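Parvulin 42 (Trypanosoma brucei brucei, PDB 6GMP) probably catalyses the cis-trans isomerisation of peptidyl-prolyl bonds through this parvulin-type PPIase domain, one part of a longer protein. Local coordinates at residues A[18-23]-A[111-116]. Residues are numbered along the deposited sequence; the frame is centred on the assembly and turned at random.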
# COMPACT_ATOMS: atom_id res chain seq x y z
N VAL A 18 5.49 -13.61 3.33
CA VAL A 18 4.15 -13.32 3.84
C VAL A 18 3.31 -14.61 3.84
O VAL A 18 3.68 -15.59 3.20
CB VAL A 18 3.43 -12.18 3.06
CG1 VAL A 18 4.30 -10.93 2.99
CG2 VAL A 18 3.01 -12.64 1.68
N ARG A 19 2.21 -14.61 4.56
CA ARG A 19 1.43 -15.83 4.71
C ARG A 19 0.79 -16.30 3.39
O ARG A 19 0.68 -17.50 3.14
CB ARG A 19 0.37 -15.68 5.81
CG ARG A 19 -0.40 -14.37 5.79
CD ARG A 19 -1.29 -14.24 7.00
NE ARG A 19 -0.58 -13.72 8.17
CZ ARG A 19 -0.75 -14.14 9.42
NH1 ARG A 19 -1.61 -15.11 9.69
NH2 ARG A 19 -0.05 -13.59 10.40
N ARG A 20 0.38 -15.34 2.55
CA ARG A 20 -0.16 -15.64 1.22
C ARG A 20 0.66 -14.93 0.16
O ARG A 20 0.27 -13.86 -0.33
CB ARG A 20 -1.60 -15.20 1.11
CG ARG A 20 -2.57 -15.98 1.97
CD ARG A 20 -3.90 -15.25 2.06
NE ARG A 20 -3.68 -13.89 2.54
CZ ARG A 20 -3.47 -13.58 3.82
NH1 ARG A 20 -3.49 -14.53 4.75
NH2 ARG A 20 -3.26 -12.32 4.16
N PRO A 21 1.80 -15.51 -0.22
CA PRO A 21 2.67 -14.86 -1.19
C PRO A 21 2.21 -15.07 -2.63
O PRO A 21 2.91 -15.70 -3.42
CB PRO A 21 4.02 -15.53 -0.94
CG PRO A 21 3.65 -16.91 -0.49
CD PRO A 21 2.39 -16.77 0.29
N SER A 22 1.03 -14.56 -2.94
CA SER A 22 0.50 -14.56 -4.29
C SER A 22 -0.23 -13.24 -4.49
O SER A 22 -0.88 -12.74 -3.57
CB SER A 22 -0.47 -15.72 -4.50
OG SER A 22 0.19 -16.97 -4.37
N SER A 23 -0.13 -12.66 -5.69
CA SER A 23 -0.89 -11.45 -5.97
C SER A 23 -2.36 -11.75 -6.08
O SER A 23 -2.77 -12.75 -6.69
CB SER A 23 -0.44 -10.79 -7.27
OG SER A 23 -1.12 -9.56 -7.43
N THR A 111 3.91 -4.83 7.40
CA THR A 111 3.11 -5.68 8.27
C THR A 111 3.26 -7.12 7.81
O THR A 111 4.06 -7.40 6.91
CB THR A 111 1.63 -5.31 8.22
OG1 THR A 111 1.09 -5.71 6.95
CG2 THR A 111 1.43 -3.82 8.42
N GLU A 112 2.49 -8.02 8.40
CA GLU A 112 2.52 -9.43 8.01
C GLU A 112 2.10 -9.61 6.56
O GLU A 112 2.43 -10.63 5.94
CB GLU A 112 1.58 -10.24 8.91
CG GLU A 112 2.10 -10.44 10.32
CD GLU A 112 3.25 -11.43 10.37
OE1 GLU A 112 2.98 -12.64 10.50
OE2 GLU A 112 4.42 -11.00 10.29
N LEU A 113 1.36 -8.64 6.03
CA LEU A 113 0.82 -8.72 4.67
C LEU A 113 1.84 -8.39 3.60
O LEU A 113 1.68 -8.79 2.45
CB LEU A 113 -0.37 -7.77 4.52
CG LEU A 113 -1.56 -8.04 5.43
CD1 LEU A 113 -2.59 -6.94 5.23
CD2 LEU A 113 -2.16 -9.40 5.15
N GLY A 114 2.87 -7.64 3.98
CA GLY A 114 3.84 -7.12 3.03
C GLY A 114 4.22 -5.69 3.36
O GLY A 114 4.11 -5.25 4.51
N VAL A 115 4.67 -4.97 2.35
CA VAL A 115 5.10 -3.59 2.52
C VAL A 115 4.05 -2.67 1.90
O VAL A 115 3.72 -2.80 0.72
CB VAL A 115 6.48 -3.37 1.87
CG1 VAL A 115 6.97 -1.95 2.11
CG2 VAL A 115 7.49 -4.39 2.42
N HIS A 116 3.53 -1.76 2.71
CA HIS A 116 2.46 -0.86 2.29
C HIS A 116 2.93 0.56 2.01
O HIS A 116 3.83 1.06 2.67
CB HIS A 116 1.40 -0.72 3.39
CG HIS A 116 0.89 -2.01 3.95
ND1 HIS A 116 -0.41 -2.42 3.79
CD2 HIS A 116 1.48 -2.93 4.75
CE1 HIS A 116 -0.59 -3.56 4.43
NE2 HIS A 116 0.54 -3.89 5.02
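R19 and E112 meet because each side chain bends: R19 sets CG between its backbone N and carbonyl carbon and bends at chi3 (84°), while E112 folds at chi2, and the two cross at about a right angle. R19 NH2 then lies 3.2 Å from E112 OE1, a salt bridge whose hydrogen bond is weak: the N-H...O angle is only 133°, and the guanidinium and carboxylate planes stand 80° apart, so the pairing runs through one nitrogen and one oxygen and is not the flat two-pronged kind. E112 CG sits in the guanidinium plane at its edge, 3.8 Å from R19 NH2.

Deeper in, V18 presses its branched side chain onto the backbone of the type I turn running from T111 to G114. CG1, anti to its own carbonyl carbon, reaches the carbonyl oxygen of L113 (V18 CG1 to L113 O, 3.4 Å), and V18 CB lies 3.4 Å from E112 O; carbon-to-carbonyl contacts of this kind are van der Waals packing. R20 and L113 run side by side, with L113 CD2 at the edge of the R20 guanidinium, 3.3 Å from R20 NH2.

The receiving turn joins strands 109-111 and 114-120 as a β-hairpin of the parvulin sheet. T111 OG1 accepts from L113 N (3.1 Å) in an ST turn and also pairs with H116 NE2, whose ring reaches H10 through ND1. H10 and H116, on adjacent strands 6-13 and 114-120, are consistent with the paired histidines of the parvulin active site. K14 NZ hydrogen-bonds to R20 O and S22 O of the loop between strand 6-13 and helix 37-49.

Chemically, a buried valine set against two backbone carbonyl oxygens is bordered by one skewed, exposed ion pair, whose long, bent bond probably makes its electrostatic contribution modest.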